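PDB 2DT5: AT-rich DNA-binding protein from Thermus thermophilus, which represses transcription as a homodimeric redox sensor of the Rex family, binding operator DNA in response to the cellular NADH/NAD(+) balance. Local coordinates for the interface of chains A and B. Numbering follows the deposited sequence. Chains: chain A/B, AT-rich DNA-binding protein.

Contact 1: the interface of chains A and B. Residues chain A 91, 94-95; chain B 91, 94, 189.
A:Leu91 and B:Leu91 meet at the two-fold axis of the Rex homodimer, each carried on the first turn of the helix that follows the Rossmann glycine loop (90-97 in chain A, 90-96 in chain B). The leucine pair is the apolar core of the patch. The two side chains run side by side and point the same way, and their CD1 methyls touch at 3.9 Å. In both copies CG stands anti to the backbone N (chi1 175° in A:Leu91), beside the carbonyl carbon, and the CD1 branch is turned to its twin; B:Leu91 has nearly the same torsions, in keeping with the two-fold symmetry.

Methyl-to-backbone contacts flank this pair. A:Ala94 lays its CB against the main chain of B:Leu91, 4.1 Å from the backbone N, and B:Ala94 does the same to A:Leu91. The small alanine methyls fit where the two helices come close.

A looser aromatic approach also flanks the leucines. The ring of B:Phe189, from the loop just before helix 190-201, turns its CE1 toward A:Leu91 CD1 at 4.4 Å. Its CB lies equally far from A:Leu95 CD2, so the phenylalanine reaches two leucines one helical turn apart.

The patch hides only 62 Å² in all and is a light touch rather than a deep interlock. Because Leu91 belongs to the glycine-rich NAD(+)-binding segment, and Ala94, Leu95 and Phe189 also line nicotinamide-adenine-dinucleotide pockets, the contact lies where the two cofactor sites come close together, and may let the redox state of the nucleotide influence how the two Rossmann domains are arranged.

Contact 2: the interface of chains A and B. Residues chain A 195, 198, 205; chain B 5, 7-8, 52, 74.
B:Ile8 drives its CD1 methyl onto the face of the A:Phe198 ring, 3.4 Å from the ring centroid, in a CH-pi contact. The two side chains cross at about a right angle, with CG1 of the isoleucine trailing over the CD2 side of the ring. CG2, the other branch of B:Ile8, reaches back to A:Phe198 CB and to the aliphatic CG of A:Arg195. A:Phe198 CD1 also approaches the backbone O of B:Ile74 at 3.4 Å, and B:Ile74 CG2 packs more loosely near CE1.

A:Trp205 makes the second main contact, with the six-membered part of its indole. The B:Glu5 carboxylate stands at the indole edge, OE2 in the ring plane and 3.4 Å from CZ3, its own plane turned 73° from the ring. B:Ala7 CB also sits at this edge, against CH2 at 3.8 Å. B:Phe52, its side chain running against that of A:Trp205, sets its CZ near the rim of one indole face, 3.5 Å from CZ2, on the side where A:Phe198 lies; the indole CH2 in turn lies at the phenyl edge, in its plane.

A water also links B:Glu5 to A:Trp205, 2.9 Å from B:Glu5 OE1 and 3.0 Å from the backbone O of A:Trp205. OE1 takes the water and leans over the indole rim, while OE2 stays at the edge.

In the next shell, A:Phe198 CZ packs on one indole face, offset toward the rim, and steadies the tryptophan within its own chain. CG of A:Phe198 is anti to the backbone N (chi1 176°), which carries the ring away from helix 190-201 toward chain B.

A:Arg195 and A:Phe198 share helix 190-201, and A:Trp205 follows in the C-terminal tail; together they dock on the N-terminal winged-helix region of chain B, against the start of helix 7-23, the loop at B:Phe52 and the end of helix 64-75.

Contact 1: the interface of chains A and B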
loop_
_atom_site.group_PDB
_atom_site.type_symbol
_atom_site.label_atom_id
_atom_site.label_comp_id
_atom_site.label_asym_id
_atom_site.label_seq_id
_atom_site.Cartn_x
_atom_site.Cartn_y
_atom_site.Cartn_z
ATOM N N LEU A 91 16.223 1.784 3.114
ATOM C CA LEU A 91 14.818 1.492 3.378
ATOM C C LEU A 91 14.668 0.572 4.581
ATOM O O LEU A 91 13.821 0.790 5.431
ATOM C CB LEU A 91 14.142 0.855 2.150
ATOM C CG LEU A 91 12.689 0.382 2.333
ATOM C CD1 LEU A 91 11.823 1.552 2.746
ATOM C CD2 LEU A 91 12.173 -0.242 1.016
ATOM N N ALA A 94 15.299 2.496 7.789
ATOM C CA ALA A 94 14.189 3.400 8.082
ATOM C C ALA A 94 12.999 2.609 8.639
ATOM O O ALA A 94 12.327 3.052 9.557
ATOM C CB ALA A 94 13.779 4.164 6.821
ATOM N N LEU A 95 12.749 1.418 8.105
ATOM C CA LEU A 95 11.621 0.625 8.592
ATOM C C LEU A 95 11.820 0.142 10.041
ATOM O O LEU A 95 10.860 0.018 10.806
ATOM C CB LEU A 95 11.373 -0.567 7.658
ATOM C CG LEU A 95 10.742 -0.254 6.282
ATOM C CD1 LEU A 95 10.895 -1.460 5.325
ATOM C CD2 LEU A 95 9.287 0.093 6.462
ATOM N N LEU B 91 14.768 7.055 4.082
ATOM C CA LEU B 91 13.664 6.743 3.176
ATOM C C LEU B 91 13.730 7.621 1.921
ATOM O O LEU B 91 13.609 7.128 0.798
ATOM C CB LEU B 91 12.316 6.943 3.875
ATOM C CG LEU B 91 11.070 6.747 2.996
ATOM C CD1 LEU B 91 11.103 5.366 2.346
ATOM C CD2 LEU B 91 9.796 6.907 3.855
ATOM N N ALA B 94 16.395 6.436 -0.509
ATOM C CA ALA B 94 16.027 5.153 -1.104
ATOM C C ALA B 94 15.052 5.453 -2.259
ATOM O O ALA B 94 15.180 4.906 -3.351
ATOM C CB ALA B 94 15.352 4.255 -0.050
ATOM N N PHE B 189 3.489 1.528 4.364
ATOM C CA PHE B 189 4.248 0.391 3.863
ATOM C C PHE B 189 4.011 -0.873 4.660
ATOM O O PHE B 189 4.412 -1.947 4.242
ATOM C CB PHE B 189 5.752 0.717 3.869
ATOM C CG PHE B 189 6.219 1.447 2.645
ATOM C CD1 PHE B 189 7.374 2.204 2.676
ATOM C CD2 PHE B 189 5.511 1.358 1.452
ATOM C CE1 PHE B 189 7.827 2.868 1.534
ATOM C CE2 PHE B 189 5.953 2.013 0.309
ATOM C CZ PHE B 189 7.115 2.771 0.349
#

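Contact 2: the interface of chains A and B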
loop_
_atom_site.group_PDB
_atom_site.type_symbol
_atom_site.label_atom_id
_atom_site.label_comp_id
_atom_site.label_asym_id
_atom_site.label_seq_id
_atom_site.Cartn_x
_atom_site.Cartn_y
_atom_site.Cartn_z
ATOM N N ARG A 195 -3.451 7.745 -7.571
ATOM C CA ARG A 195 -4.650 8.352 -7.016
ATOM C C ARG A 195 -4.407 9.878 -6.902
ATOM O O ARG A 195 -5.332 10.666 -7.105
ATOM C CB ARG A 195 -5.012 7.761 -5.645
ATOM C CG ARG A 195 -5.656 6.370 -5.721
ATOM C CD ARG A 195 -6.208 5.906 -4.378
ATOM N NE ARG A 195 -5.171 5.733 -3.360
ATOM C CZ ARG A 195 -4.468 4.613 -3.176
ATOM N NH1 ARG A 195 -4.674 3.536 -3.935
ATOM N NH2 ARG A 195 -3.550 4.563 -2.222
ATOM N N PHE A 198 -4.866 11.373 -10.390
ATOM C CA PHE A 198 -6.263 11.506 -10.740
ATOM C C PHE A 198 -6.923 12.664 -9.997
ATOM O O PHE A 198 -7.677 13.438 -10.595
ATOM C CB PHE A 198 -7.039 10.219 -10.437
ATOM C CG PHE A 198 -8.518 10.338 -10.701
ATOM C CD1 PHE A 198 -9.036 10.124 -11.981
ATOM C CD2 PHE A 198 -9.379 10.755 -9.690
ATOM C CE1 PHE A 198 -10.389 10.331 -12.248
ATOM C CE2 PHE A 198 -10.741 10.968 -9.938
ATOM C CZ PHE A 198 -11.248 10.756 -11.228
ATOM N N TRP A 205 -13.997 15.705 -7.855
ATOM C CA TRP A 205 -14.631 14.409 -8.043
ATOM C C TRP A 205 -14.619 13.584 -6.762
ATOM O O TRP A 205 -13.655 13.620 -5.986
ATOM C CB TRP A 205 -13.922 13.642 -9.147
ATOM C CG TRP A 205 -14.640 12.407 -9.569
ATOM C CD1 TRP A 205 -15.610 12.309 -10.530
ATOM C CD2 TRP A 205 -14.440 11.082 -9.061
ATOM N NE1 TRP A 205 -16.012 10.997 -10.664
ATOM C CE2 TRP A 205 -15.304 10.223 -9.781
ATOM C CE3 TRP A 205 -13.599 10.532 -8.082
ATOM C CZ2 TRP A 205 -15.369 8.845 -9.537
ATOM C CZ3 TRP A 205 -13.666 9.156 -7.844
ATOM C CH2 TRP A 205 -14.538 8.332 -8.577
ATOM N N GLU B 5 -11.653 6.237 -0.461
ATOM C CA GLU B 5 -12.229 6.145 -1.798
ATOM C C GLU B 5 -11.556 4.983 -2.523
ATOM O O GLU B 5 -10.326 4.882 -2.524
ATOM C CB GLU B 5 -12.002 7.457 -2.536
ATOM C CG GLU B 5 -12.507 7.491 -3.964
ATOM C CD GLU B 5 -12.532 8.909 -4.490
ATOM O OE1 GLU B 5 -13.520 9.615 -4.197
ATOM O OE2 GLU B 5 -11.559 9.320 -5.167
ATOM N N ALA B 7 -12.888 3.581 -5.916
ATOM C CA ALA B 7 -13.089 3.531 -7.359
ATOM C C ALA B 7 -11.806 3.704 -8.138
ATOM O O ALA B 7 -11.534 2.926 -9.053
ATOM C CB ALA B 7 -14.121 4.589 -7.803
ATOM N N ILE B 8 -11.005 4.712 -7.790
ATOM C CA ILE B 8 -9.759 4.915 -8.519
ATOM C C ILE B 8 -8.787 3.754 -8.291
ATOM O O ILE B 8 -8.032 3.377 -9.196
ATOM C CB ILE B 8 -9.092 6.255 -8.155
ATOM C CG1 ILE B 8 -10.108 7.394 -8.285
ATOM C CG2 ILE B 8 -7.944 6.527 -9.120
ATOM C CD1 ILE B 8 -10.752 7.485 -9.681
ATOM N N PHE B 52 -16.716 5.699 -16.593
ATOM C CA PHE B 52 -15.572 6.420 -17.138
ATOM C C PHE B 52 -15.440 6.391 -18.657
ATOM O O PHE B 52 -14.408 6.768 -19.197
ATOM C CB PHE B 52 -14.270 5.947 -16.466
ATOM C CG PHE B 52 -14.150 6.345 -15.017
ATOM C CD1 PHE B 52 -14.563 5.485 -14.007
ATOM C CD2 PHE B 52 -13.684 7.610 -14.667
ATOM C CE1 PHE B 52 -14.524 5.884 -12.668
ATOM C CE2 PHE B 52 -13.642 8.011 -13.332
ATOM C CZ PHE B 52 -14.066 7.147 -12.335
ATOM N N ILE B 74 -7.350 8.467 -18.259
ATOM C CA ILE B 74 -8.209 8.825 -17.141
ATOM C C ILE B 74 -7.416 9.053 -15.864
ATOM O O ILE B 74 -7.661 10.016 -15.133
ATOM C CB ILE B 74 -9.221 7.721 -16.864
ATOM C CG1 ILE B 74 -10.213 7.656 -18.015
ATOM C CG2 ILE B 74 -9.940 7.967 -15.525
ATOM C CD1 ILE B 74 -11.000 6.363 -18.051
HETATM O O HOH W 1 -12.392 12.187 -3.628
#

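About 27 Å separates the C-alpha centres of contact 1 and contact 2, which have no residue in common. Contact 1 joins the Rossmann domains beside the NAD sites, whereas contact 2 joins helix 190-201 and the tail after it to the other subunit's DNA-binding region. B:Phe189 of contact 1 directly precedes the chain B copy of helix 190-201, which makes the twin of contact 2; within each chain the residue beside the cofactor pocket runs straight into the swapped helix. Contact 1 straddles the two-fold axis and contact 2 is repeated with the chains exchanged; changes at the nucleotide sites could plausibly reach the winged helices.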